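PDB 5GKV: esterase A, which probably acts as a serine hydrolase on ester substrates, as a homologue of penicillin-binding proteins and a member of the beta-lactamase family. Local coordinates for residues K83-L88 with L206-P211; L89-V94 with S290-A295; R275-L280 with E336-S341. All coordinates share one frame; numbering follows the deposited sequence.

Interaction 1 (K83-L88 with L206-P211); sequences KAVAAL and LWIGLP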
ATOM      1  N   LYS A  83       1.522   1.703  -0.786  1.00 14.90           N
ATOM      2  CA  LYS A  83       2.205   1.416  -2.047  1.00 15.11           C
ATOM      3  C   LYS A  83       1.240   1.158  -3.199  1.00 16.13           C
ATOM      4  O   LYS A  83       1.592   1.393  -4.364  1.00 14.90           O
ATOM      5  CB  LYS A  83       3.141   0.207  -1.877  1.00 13.09           C
ATOM      6  CG  LYS A  83       4.274   0.459  -0.882  1.00 17.69           C
ATOM      7  CD  LYS A  83       5.368  -0.593  -1.017  1.00 16.28           C
ATOM      8  CE  LYS A  83       6.597  -0.223  -0.187  1.00 19.52           C
ATOM      9  NZ  LYS A  83       6.305  -0.304   1.291  1.00 23.93           N
ATOM     10  N   ALA A  84       0.032   0.655  -2.913  1.00 15.23           N
ATOM     11  CA  ALA A  84      -0.955   0.492  -3.978  1.00 15.52           C
ATOM     12  C   ALA A  84      -1.368   1.843  -4.543  1.00 17.39           C
ATOM     13  O   ALA A  84      -1.629   1.968  -5.749  1.00 14.35           O
ATOM     14  CB  ALA A  84      -2.186  -0.269  -3.462  1.00 16.05           C
ATOM     15  N   VAL A  85      -1.430   2.870  -3.683  1.00 14.53           N
ATOM     16  CA  VAL A  85      -1.749   4.221  -4.141  1.00 16.29           C
ATOM     17  C   VAL A  85      -0.605   4.780  -4.981  1.00 16.52           C
ATOM     18  O   VAL A  85      -0.828   5.369  -6.047  1.00 17.89           O
ATOM     19  CB  VAL A  85      -2.078   5.145  -2.949  1.00 14.73           C
ATOM     20  CG1 VAL A  85      -2.413   6.591  -3.453  1.00 16.55           C
ATOM     21  CG2 VAL A  85      -3.253   4.581  -2.137  1.00 16.58           C
ATOM     22  N   ALA A  86       0.639   4.594  -4.526  1.00 14.27           N
ATOM     23  CA  ALA A  86       1.777   5.030  -5.324  1.00 15.37           C
ATOM     24  C   ALA A  86       1.774   4.344  -6.683  1.00 15.53           C
ATOM     25  O   ALA A  86       2.032   4.980  -7.714  1.00 18.57           O
ATOM     26  CB  ALA A  86       3.080   4.745  -4.574  1.00 14.58           C
ATOM     27  N   ALA A  87       1.453   3.046  -6.705  1.00 16.64           N
ATOM     28  CA  ALA A  87       1.448   2.320  -7.968  1.00 18.60           C
ATOM     29  C   ALA A  87       0.398   2.881  -8.915  1.00 16.45           C
ATOM     30  O   ALA A  87       0.661   3.058 -10.110  1.00 16.82           O
ATOM     31  CB  ALA A  87       1.219   0.835  -7.723  1.00 14.14           C
ATOM     32  N   LEU A  88      -0.793   3.179  -8.390  1.00 16.37           N
ATOM     33  CA  LEU A  88      -1.841   3.772  -9.211  1.00 14.42           C
ATOM     34  C   LEU A  88      -1.395   5.112  -9.789  1.00 15.13           C
ATOM     35  O   LEU A  88      -1.627   5.392 -10.966  1.00 14.21           O
ATOM     36  CB  LEU A  88      -3.119   3.933  -8.374  1.00 15.73           C
ATOM     37  CG  LEU A  88      -4.423   4.420  -9.032  1.00 19.33           C
ATOM     38  CD1 LEU A  88      -5.558   4.161  -8.081  1.00 25.08           C
ATOM     39  CD2 LEU A  88      -4.436   5.885  -9.336  1.00 31.44           C
ATOM     40  N   LEU A 206      -8.626  10.019   2.045  1.00 16.02           N
ATOM     41  CA  LEU A 206      -7.360   9.337   1.807  1.00 16.42           C
ATOM     42  C   LEU A 206      -6.301  10.399   1.545  1.00 17.77           C
ATOM     43  O   LEU A 206      -6.543  11.343   0.782  1.00 19.64           O
ATOM     44  CB  LEU A 206      -7.475   8.364   0.622  1.00 15.04           C
ATOM     45  CG  LEU A 206      -6.150   7.957  -0.041  1.00 16.45           C
ATOM     46  CD1 LEU A 206      -5.305   7.049   0.876  1.00 14.74           C
ATOM     47  CD2 LEU A 206      -6.376   7.322  -1.420  1.00 19.92           C
ATOM     48  N   TRP A 207      -5.140  10.242   2.181  1.00 17.13           N
ATOM     49  CA  TRP A 207      -4.139  11.293   2.253  1.00 15.12           C
ATOM     50  C   TRP A 207      -2.740  10.696   2.193  1.00 18.84           C
ATOM     51  O   TRP A 207      -2.459   9.686   2.844  1.00 19.33           O
ATOM     52  CB  TRP A 207      -4.250  12.077   3.569  1.00 17.33           C
ATOM     53  CG  TRP A 207      -5.613  12.542   3.922  1.00 17.36           C
ATOM     54  CD1 TRP A 207      -6.672  11.777   4.333  1.00 16.36           C
ATOM     55  CD2 TRP A 207      -6.076  13.902   3.931  1.00 23.84           C
ATOM     56  NE1 TRP A 207      -7.770  12.569   4.572  1.00 19.03           N
ATOM     57  CE2 TRP A 207      -7.434  13.878   4.341  1.00 22.38           C
ATOM     58  CE3 TRP A 207      -5.479  15.134   3.636  1.00 17.80           C
ATOM     59  CZ2 TRP A 207      -8.196  15.033   4.462  1.00 19.29           C
ATOM     60  CZ3 TRP A 207      -6.241  16.285   3.754  1.00 23.42           C
ATOM     61  CH2 TRP A 207      -7.586  16.225   4.165  1.00 24.88           C
ATOM     62  N   ILE A 208      -1.846  11.348   1.458  1.00 16.51           N
ATOM     63  CA  ILE A 208      -0.411  11.128   1.614  1.00 18.64           C
ATOM     64  C   ILE A 208       0.182  12.490   1.943  1.00 23.50           C
ATOM     65  O   ILE A 208       0.171  13.399   1.099  1.00 20.12           O
ATOM     66  CB  ILE A 208       0.234  10.513   0.365  1.00 12.77           C
ATOM     67  CG1 ILE A 208      -0.373   9.130   0.077  1.00 16.50           C
ATOM     68  CG2 ILE A 208       1.745  10.400   0.556  1.00 17.98           C
ATOM     69  CD1 ILE A 208       0.182   8.464  -1.207  1.00 14.88           C
ATOM     70  N   GLY A 209       0.664  12.643   3.178  1.00 18.89           N
ATOM     71  CA  GLY A 209       0.927  13.958   3.729  1.00 21.67           C
ATOM     72  C   GLY A 209      -0.325  14.521   4.380  1.00 21.07           C
ATOM     73  O   GLY A 209      -1.205  15.053   3.699  1.00 22.25           O
ATOM     74  N   LEU A 210      -0.423  14.397   5.701  1.00 19.58           N
ATOM     75  CA  LEU A 210      -1.648  14.702   6.419  1.00 19.88           C
ATOM     76  C   LEU A 210      -1.515  16.021   7.162  1.00 18.97           C
ATOM     77  O   LEU A 210      -0.672  16.117   8.069  1.00 19.31           O
ATOM     78  CB  LEU A 210      -1.957  13.571   7.401  1.00 17.73           C
ATOM     79  CG  LEU A 210      -3.318  13.602   8.076  1.00 17.93           C
ATOM     80  CD1 LEU A 210      -4.449  13.396   7.072  1.00 19.10           C
ATOM     81  CD2 LEU A 210      -3.339  12.523   9.182  1.00 18.32           C
ATOM     82  N   PRO A 211      -2.305  17.048   6.834  1.00 19.54           N
ATOM     83  CA  PRO A 211      -2.201  18.325   7.560  1.00 24.10           C
ATOM     84  C   PRO A 211      -2.559  18.177   9.034  1.00 22.65           C
ATOM     85  O   PRO A 211      -3.373  17.332   9.421  1.00 19.36           O
ATOM     86  CB  PRO A 211      -3.210  19.232   6.840  1.00 25.03           C
ATOM     87  CG  PRO A 211      -3.444  18.590   5.510  1.00 26.58           C
ATOM     88  CD  PRO A 211      -3.282  17.114   5.734  1.00 23.55           C
TER
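Val85 meets Leu206 and Ile208 through apolar atoms alone, and its two methyl branches divide the work. Val85 CG1 lies anti to the backbone N (chi1 180°) and is 3.9 Å from Ile208 CD1. Val85 CG2, anti to the carbonyl carbon, meets Leu206, 4.2 Å from Leu206 CD2. The Val85 and Ile208 side chains reach for each other tip to tip. Ile208 manages this because its chi2 is anti (178°), which carries CD1 out toward the helix. The CA atoms of Val85 and Ile208 stay 9.1 Å apart, so helix and strand are bridged by branch ends, and no hydrogen bond spans them. Leu206 and Ile208 turn to the helix, while Trp207 between them goes to the other side. There its indole has Leu210 CD1 over one face, offset toward the rim. At Gly209 phi is positive (87°), a backbone shape in which a side chain would be jammed against the preceding carbonyl oxygen.

The helical segment matters for what lies two residues before Val85. Lys83 points away from the strand, in a position consistent with the lysine of the family's SxxK motif; its NZ is hydrogen-bonded to Tyr169 OH and to the carbonyls of Pro171 and Ser263.

Around this contact, Leu194 of helix 190-202 touches both Val85 and Ile208, so the three share one apolar cluster, with Cys199 of the same helix against Leu206. Leu206 also packs on Ala272 and Leu276 of helix 270-281. Strand 206-208 is an outer strand of a small antiparallel sheet, paired with strand 266-268 through Trp207 and His267, and helix 82-95 runs past its Leu206 and Ile208 face.

Interaction 2 (L89-V94 with S290-A295); sequences LIARLV and SLITPA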
ATOM      1  N   LEU A  89      -0.765   5.961  -8.974  1.00 14.35           N
ATOM      2  CA  LEU A  89      -0.357   7.276  -9.465  1.00 15.20           C
ATOM      3  C   LEU A  89       0.643   7.152 -10.608  1.00 17.36           C
ATOM      4  O   LEU A  89       0.548   7.887 -11.601  1.00 17.84           O
ATOM      5  CB  LEU A  89       0.219   8.117  -8.326  1.00 18.16           C
ATOM      6  CG  LEU A  89      -0.792   8.488  -7.233  1.00 18.97           C
ATOM      7  CD1 LEU A  89      -0.111   9.179  -6.041  1.00 15.55           C
ATOM      8  CD2 LEU A  89      -1.891   9.364  -7.818  1.00 17.26           C
ATOM      9  N   ILE A  90       1.585   6.205 -10.512  1.00 15.34           N
ATOM     10  CA  ILE A  90       2.508   5.970 -11.622  1.00 19.93           C
ATOM     11  C   ILE A  90       1.754   5.421 -12.828  1.00 16.82           C
ATOM     12  O   ILE A  90       1.965   5.866 -13.963  1.00 19.94           O
ATOM     13  CB  ILE A  90       3.657   5.024 -11.203  1.00 18.84           C
ATOM     14  CG1 ILE A  90       4.609   5.705 -10.202  1.00 24.12           C
ATOM     15  CG2 ILE A  90       4.420   4.546 -12.429  1.00 18.74           C
ATOM     16  CD1 ILE A  90       5.399   6.878 -10.775  1.00 22.81           C
ATOM     17  N   ALA A  91       0.873   4.433 -12.599  1.00 17.63           N
ATOM     18  CA  ALA A  91       0.112   3.829 -13.691  1.00 18.30           C
ATOM     19  C   ALA A  91      -0.640   4.881 -14.500  1.00 21.67           C
ATOM     20  O   ALA A  91      -0.764   4.761 -15.730  1.00 18.45           O
ATOM     21  CB  ALA A  91      -0.882   2.802 -13.142  1.00 18.06           C
ATOM     22  N   ARG A  92      -1.155   5.909 -13.824  1.00 16.77           N
ATOM     23  CA  ARG A  92      -1.826   7.009 -14.521  1.00 22.93           C
ATOM     24  C   ARG A  92      -0.866   7.786 -15.425  1.00 19.93           C
ATOM     25  O   ARG A  92      -1.210   8.102 -16.572  1.00 20.31           O
ATOM     26  CB  ARG A  92      -2.491   7.939 -13.503  1.00 18.78           C
ATOM     27  CG  ARG A  92      -3.778   7.351 -12.891  1.00 19.52           C
ATOM     28  CD  ARG A  92      -4.418   8.317 -11.893  1.00 22.96           C
ATOM     29  NE  ARG A  92      -5.229   9.377 -12.513  1.00 31.05           N
ATOM     30  CZ  ARG A  92      -5.043  10.682 -12.329  1.00 30.98           C
ATOM     31  NH1 ARG A  92      -4.065  11.117 -11.551  1.00 34.28           N
ATOM     32  NH2 ARG A  92      -5.831  11.561 -12.928  1.00 31.35           N
ATOM     33  N   LEU A  93       0.332   8.131 -14.924  1.00 18.04           N
ATOM     34  CA  LEU A  93       1.313   8.819 -15.773  1.00 20.85           C
ATOM     35  C   LEU A  93       1.637   8.015 -17.019  1.00 23.42           C
ATOM     36  O   LEU A  93       1.776   8.581 -18.113  1.00 20.56           O
ATOM     37  CB  LEU A  93       2.614   9.092 -15.029  1.00 19.12           C
ATOM     38  CG  LEU A  93       2.620  10.102 -13.904  1.00 20.68           C
ATOM     39  CD1 LEU A  93       4.053  10.228 -13.367  1.00 23.93           C
ATOM     40  CD2 LEU A  93       2.115  11.443 -14.425  1.00 21.97           C
ATOM     41  N   VAL A  94       1.820   6.701 -16.867  1.00 17.69           N
ATOM     42  CA  VAL A  94       2.125   5.870 -18.026  1.00 19.46           C
ATOM     43  C   VAL A  94       0.938   5.850 -18.984  1.00 23.02           C
ATOM     44  O   VAL A  94       1.087   6.053 -20.200  1.00 18.74           O
ATOM     45  CB  VAL A  94       2.530   4.452 -17.580  1.00 19.28           C
ATOM     46  CG1 VAL A  94       2.697   3.542 -18.778  1.00 20.89           C
ATOM     47  CG2 VAL A  94       3.835   4.514 -16.798  1.00 16.49           C
ATOM     48  N   SER A 290     -13.299   9.106 -15.142  1.00 25.43           N
ATOM     49  CA  SER A 290     -12.247   8.189 -15.574  1.00 25.39           C
ATOM     50  C   SER A 290     -10.913   8.554 -14.919  1.00 28.69           C
ATOM     51  O   SER A 290     -10.383   9.648 -15.140  1.00 26.04           O
ATOM     52  CB  SER A 290     -12.108   8.212 -17.098  1.00 27.43           C
ATOM     53  OG  SER A 290     -11.135   7.265 -17.524  1.00 29.64           O
ATOM     54  N   LEU A 291     -10.379   7.646 -14.100  1.00 24.61           N
ATOM     55  CA  LEU A 291      -9.049   7.821 -13.520  1.00 21.28           C
ATOM     56  C   LEU A 291      -7.942   7.248 -14.392  1.00 21.61           C
ATOM     57  O   LEU A 291      -6.801   7.714 -14.312  1.00 20.35           O
ATOM     58  CB  LEU A 291      -8.976   7.148 -12.143  1.00 23.37           C
ATOM     59  CG  LEU A 291      -9.950   7.712 -11.118  1.00 20.60           C
ATOM     60  CD1 LEU A 291      -9.796   7.004  -9.790  1.00 25.10           C
ATOM     61  CD2 LEU A 291      -9.694   9.199 -10.975  1.00 23.07           C
ATOM     62  N   ILE A 292      -8.258   6.251 -15.213  1.00 20.67           N
ATOM     63  CA  ILE A 292      -7.272   5.505 -15.990  1.00 23.00           C
ATOM     64  C   ILE A 292      -8.050   4.645 -16.981  1.00 23.15           C
ATOM     65  O   ILE A 292      -9.212   4.304 -16.728  1.00 20.36           O
ATOM     66  CB  ILE A 292      -6.382   4.654 -15.059  1.00 22.40           C
ATOM     67  CG1 ILE A 292      -5.258   3.960 -15.829  1.00 20.41           C
ATOM     68  CG2 ILE A 292      -7.235   3.615 -14.294  1.00 19.44           C
ATOM     69  CD1 ILE A 292      -4.163   3.373 -14.935  1.00 21.30           C
ATOM     70  N   THR A 293      -7.440   4.296 -18.116  1.00 20.90           N
ATOM     71  CA  THR A 293      -8.111   3.426 -19.078  1.00 23.32           C
ATOM     72  C   THR A 293      -7.960   1.957 -18.700  1.00 19.98           C
ATOM     73  O   THR A 293      -7.050   1.584 -17.952  1.00 21.49           O
ATOM     74  CB  THR A 293      -7.550   3.642 -20.489  1.00 26.10           C
ATOM     75  OG1 THR A 293      -6.275   2.985 -20.617  1.00 21.46           O
ATOM     76  CG2 THR A 293      -7.411   5.128 -20.791  1.00 23.29           C
ATOM     77  N   PRO A 294      -8.842   1.093 -19.210  1.00 21.76           N
ATOM     78  CA  PRO A 294      -8.637  -0.357 -19.014  1.00 21.02           C
ATOM     79  C   PRO A 294      -7.273  -0.837 -19.473  1.00 25.00           C
ATOM     80  O   PRO A 294      -6.640  -1.666 -18.801  1.00 23.16           O
ATOM     81  CB  PRO A 294      -9.769  -0.978 -19.843  1.00 23.50           C
ATOM     82  CG  PRO A 294     -10.869   0.071 -19.818  1.00 23.57           C
ATOM     83  CD  PRO A 294     -10.164   1.409 -19.790  1.00 25.00           C
ATOM     84  N   ALA A 295      -6.801  -0.335 -20.614  1.00 26.43           N
ATOM     85  CA  ALA A 295      -5.456  -0.672 -21.067  1.00 29.15           C
ATOM     86  C   ALA A 295      -4.415  -0.296 -20.019  1.00 22.06           C
ATOM     87  O   ALA A 295      -3.487  -1.073 -19.751  1.00 19.13           O
ATOM     88  CB  ALA A 295      -5.166   0.023 -22.393  1.00 28.89           C
TER
HETATM   89  O   HOH W   1      -8.107  11.253 -14.477  1.00 31.67           O
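Arg92 and Ile292 bring their CA atoms within 5.8 Å, where the helix runs close by a loop that turns through Leu291, almost helical in its backbone angles, and then becomes extended at Ile292. The polar grip comes from the Arg92 side chain. It bends at chi3 (81°), so that the NE and NH2 edge of the guanidinium faces the 290-291 backbone, and NE donates to Leu291 O at 2.9 Å. The bond is bent (149°), uses a lone pair in the carbonyl plane, and leaves from the edge of the guanidinium with the oxygen 8° out of its plane. Farther along the same edge a water takes a hydrogen from NH2, 2.8 Å from that nitrogen, and gives one to Ser290 O, 2.9 Å away. The carbonyls of Leu291 and Ser290 are therefore held by one flat group, the first directly and the second through water, which fixes the rotation of the guanidinium. NH1 has a long, weak ion pair with Asp197.

The rest is apolar. Ile292 extends its chain so that CD1 lies 3.8 Å from Ala91 CB and 3.8 Å from Ala91 O, tucked against the helix backbone.

Thr293 follows as the N-cap of helix 294-301: its OG1 bonds Gly296 N, and also Asp95 OD1 of helix 82-95. On another side of helix 82-95, Leu93 packs on Phe182 of helix 173-186. The contact joins the C-terminal half of helix 82-95 to the link between strand 289-290 and helix 294-301, with Leu291 on Ala279 and Ile292 on Leu280 of helix 270-281.

Interaction 3 (R275-L280 with E336-S341); sequences RLMGAL and EAFGHS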
ATOM      1  N   ARG A 275     -13.224   2.324  -2.486  1.00 13.20           N
ATOM      2  CA  ARG A 275     -13.706   3.082  -3.634  1.00 16.15           C
ATOM      3  C   ARG A 275     -12.596   3.298  -4.657  1.00 17.38           C
ATOM      4  O   ARG A 275     -12.818   3.124  -5.860  1.00 16.47           O
ATOM      5  CB  ARG A 275     -14.290   4.420  -3.168  1.00 17.94           C
ATOM      6  CG  ARG A 275     -15.538   4.271  -2.308  1.00 19.56           C
ATOM      7  CD  ARG A 275     -16.073   5.619  -1.827  1.00 19.69           C
ATOM      8  NE  ARG A 275     -16.336   6.504  -2.949  1.00 26.15           N
ATOM      9  CZ  ARG A 275     -16.268   7.834  -2.892  1.00 32.56           C
ATOM     10  NH1 ARG A 275     -15.941   8.442  -1.754  1.00 31.82           N
ATOM     11  NH2 ARG A 275     -16.515   8.560  -3.980  1.00 34.50           N
ATOM     12  N   LEU A 276     -11.391   3.654  -4.196  1.00 15.75           N
ATOM     13  CA  LEU A 276     -10.287   3.892  -5.122  1.00 17.60           C
ATOM     14  C   LEU A 276      -9.921   2.619  -5.875  1.00 21.34           C
ATOM     15  O   LEU A 276      -9.824   2.620  -7.112  1.00 18.36           O
ATOM     16  CB  LEU A 276      -9.074   4.462  -4.372  1.00 13.79           C
ATOM     17  CG  LEU A 276      -7.857   4.790  -5.255  1.00 18.06           C
ATOM     18  CD1 LEU A 276      -8.199   5.875  -6.264  1.00 23.88           C
ATOM     19  CD2 LEU A 276      -6.681   5.216  -4.410  1.00 23.34           C
ATOM     20  N   MET A 277      -9.708   1.511  -5.147  1.00 16.15           N
ATOM     21  CA  MET A 277      -9.446   0.247  -5.817  1.00 17.18           C
ATOM     22  C   MET A 277     -10.654  -0.210  -6.624  1.00 17.15           C
ATOM     23  O   MET A 277     -10.491  -0.904  -7.636  1.00 17.71           O
ATOM     24  CB  MET A 277      -9.052  -0.837  -4.805  1.00 13.87           C
ATOM     25  CG  MET A 277      -7.791  -0.538  -4.010  1.00 16.56           C
ATOM     26  SD  MET A 277      -6.329  -0.182  -5.013  1.00 16.94           S
ATOM     27  CE  MET A 277      -5.905  -1.864  -5.490  1.00 16.25           C
ATOM     28  N   GLY A 278     -11.862   0.175  -6.198  1.00 15.45           N
ATOM     29  CA  GLY A 278     -13.056  -0.148  -6.970  1.00 18.72           C
ATOM     30  C   GLY A 278     -13.015   0.412  -8.382  1.00 19.91           C
ATOM     31  O   GLY A 278     -13.480  -0.231  -9.329  1.00 22.36           O
ATOM     32  N   ALA A 279     -12.449   1.612  -8.545  1.00 19.74           N
ATOM     33  CA  ALA A 279     -12.294   2.167  -9.884  1.00 22.09           C
ATOM     34  C   ALA A 279     -11.418   1.270 -10.752  1.00 23.77           C
ATOM     35  O   ALA A 279     -11.711   1.061 -11.935  1.00 22.33           O
ATOM     36  CB  ALA A 279     -11.717   3.582  -9.812  1.00 23.61           C
ATOM     37  N   LEU A 280     -10.336   0.728 -10.181  1.00 18.70           N
ATOM     38  CA  LEU A 280      -9.492  -0.221 -10.905  1.00 19.92           C
ATOM     39  C   LEU A 280     -10.197  -1.555 -11.159  1.00 24.18           C
ATOM     40  O   LEU A 280      -9.787  -2.296 -12.063  1.00 22.88           O
ATOM     41  CB  LEU A 280      -8.185  -0.459 -10.135  1.00 19.29           C
ATOM     42  CG  LEU A 280      -7.437   0.793  -9.682  1.00 22.44           C
ATOM     43  CD1 LEU A 280      -6.077   0.418  -9.066  1.00 20.67           C
ATOM     44  CD2 LEU A 280      -7.244   1.740 -10.870  1.00 20.94           C
ATOM     45  N   GLU A 336      -5.730 -13.219 -10.532  1.00 19.71           N
ATOM     46  CA  GLU A 336      -5.263 -11.972 -11.127  1.00 22.68           C
ATOM     47  C   GLU A 336      -5.777 -10.728 -10.399  1.00 23.00           C
ATOM     48  O   GLU A 336      -5.558  -9.612 -10.880  1.00 19.53           O
ATOM     49  CB  GLU A 336      -5.630 -11.901 -12.624  1.00 26.44           C
ATOM     50  CG  GLU A 336      -7.125 -11.906 -12.966  1.00 25.30           C
ATOM     51  CD  GLU A 336      -7.744 -13.319 -13.004  1.00 25.90           C
ATOM     52  OE1 GLU A 336      -7.113 -14.301 -12.553  1.00 23.46           O
ATOM     53  OE2 GLU A 336      -8.892 -13.441 -13.482  1.00 34.03           O
ATOM     54  N   ALA A 337      -6.435 -10.887  -9.252  1.00 19.82           N
ATOM     55  CA  ALA A 337      -6.683  -9.727  -8.402  1.00 17.72           C
ATOM     56  C   ALA A 337      -5.350  -9.183  -7.888  1.00 17.73           C
ATOM     57  O   ALA A 337      -4.318  -9.859  -7.939  1.00 16.76           O
ATOM     58  CB  ALA A 337      -7.605 -10.098  -7.240  1.00 18.81           C
ATOM     59  N   PHE A 338      -5.380  -7.953  -7.370  1.00 16.21           N
ATOM     60  CA  PHE A 338      -4.146  -7.251  -7.040  1.00 16.40           C
ATOM     61  C   PHE A 338      -4.429  -6.167  -6.010  1.00 16.90           C
ATOM     62  O   PHE A 338      -5.563  -5.690  -5.865  1.00 17.80           O
ATOM     63  CB  PHE A 338      -3.503  -6.619  -8.287  1.00 14.88           C
ATOM     64  CG  PHE A 338      -4.395  -5.631  -8.989  1.00 19.27           C
ATOM     65  CD1 PHE A 338      -5.292  -6.057  -9.957  1.00 15.58           C
ATOM     66  CD2 PHE A 338      -4.337  -4.275  -8.688  1.00 16.63           C
ATOM     67  CE1 PHE A 338      -6.102  -5.158 -10.602  1.00 16.97           C
ATOM     68  CE2 PHE A 338      -5.170  -3.369  -9.328  1.00 19.61           C
ATOM     69  CZ  PHE A 338      -6.044  -3.813 -10.299  1.00 18.10           C
ATOM     70  N   GLY A 339      -3.365  -5.736  -5.348  1.00 18.45           N
ATOM     71  CA  GLY A 339      -3.488  -4.704  -4.326  1.00 15.58           C
ATOM     72  C   GLY A 339      -2.181  -4.560  -3.587  1.00 18.19           C
ATOM     73  O   GLY A 339      -1.102  -4.728  -4.163  1.00 20.08           O
ATOM     74  N   HIS A 340      -2.285  -4.233  -2.305  1.00 13.92           N
ATOM     75  CA  HIS A 340      -1.095  -4.225  -1.479  1.00 17.29           C
ATOM     76  C   HIS A 340      -1.527  -4.308  -0.027  1.00 18.88           C
ATOM     77  O   HIS A 340      -2.650  -3.923   0.330  1.00 16.37           O
ATOM     78  CB  HIS A 340      -0.228  -2.984  -1.741  1.00 14.05           C
ATOM     79  CG  HIS A 340       1.244  -3.234  -1.594  1.00 18.00           C
ATOM     80  ND1 HIS A 340       1.851  -3.429  -0.370  1.00 16.49           N
ATOM     81  CD2 HIS A 340       2.233  -3.310  -2.519  1.00 16.59           C
ATOM     82  CE1 HIS A 340       3.146  -3.641  -0.551  1.00 16.77           C
ATOM     83  NE2 HIS A 340       3.403  -3.568  -1.847  1.00 17.45           N
ATOM     84  N   SER A 341      -0.643  -4.852   0.797  1.00 15.88           N
ATOM     85  CA  SER A 341      -0.899  -4.996   2.215  1.00 16.35           C
ATOM     86  C   SER A 341       0.081  -4.138   3.002  1.00 18.81           C
ATOM     87  O   SER A 341       1.105  -3.695   2.477  1.00 17.71           O
ATOM     88  CB  SER A 341      -0.795  -6.465   2.653  1.00 14.94           C
ATOM     89  OG  SER A 341      -1.688  -7.255   1.886  1.00 18.11           O
TER
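Leu280 and Phe338 form the close part of this contact, their side chains crossing at about a right angle. Leu280 CD1 comes to the edge of the ring, near its plane, 3.9 Å from Phe338 CE2, while Leu280 CB lies 4.0 Å from Phe338 CZ. The ring is put there by a chi1 of 59°, with CG lodged between the backbone N and the carbonyl carbon. Met277 completes the tight patch. Bent at both chi2 and chi3, it lays its CE on the strand backbone, 3.9 Å from Gly339 CA and 3.9 Å from Phe338 O; the same methyl is obliquely placed to the ring, 4.2 Å from Phe338 CE2.

The helix axis passes 10.3 Å from that of the strand, running nearly antiparallel at 153°. Strand 338-341 belongs to the seven-stranded antiparallel sheet of the beta-lactamase fold, between 347-351 and 323-324. His340 and Ser341 begin a sequence that appears to correspond to the KTG-like motif of the family; Ser341 O is hydrogen-bonded to Ser80 OG. The His340 side chain ends away from helix 270-281, and its ND1 donates to Ser341 O (3.0 Å), the oxygen lying in the ring plane.

The contact thins toward both far ends. Arg275 turns from the strand into its own partners, a salt bridge to Asp287 and hydrogen bonds to the carbonyls of Leu202 and Gly203. Glu336, before the strand, is exposed to solvent, with OE2 hydrogen-bonded to Thr353.

After helix 25-35 and the first strands of the large sheet, the chain forms helix 82-95, which supplies the opening segments of both interactions 1 and 2. Interaction 1 closes a loop of 117 residues when strand 206-208 returns to the first half of the helix. Helix 270-281 then opens interaction 3, and before that one closes at strand 338-341 the segment 290-295 closes interaction 2. Interaction 2 thus crosses both others, while 1 and 3 follow in series. Helix 270-281 borders all three contacts, its Leu276 packing on Leu88 and Leu291. Together they tie the helical part of the fold to both the small and the large antiparallel sheet.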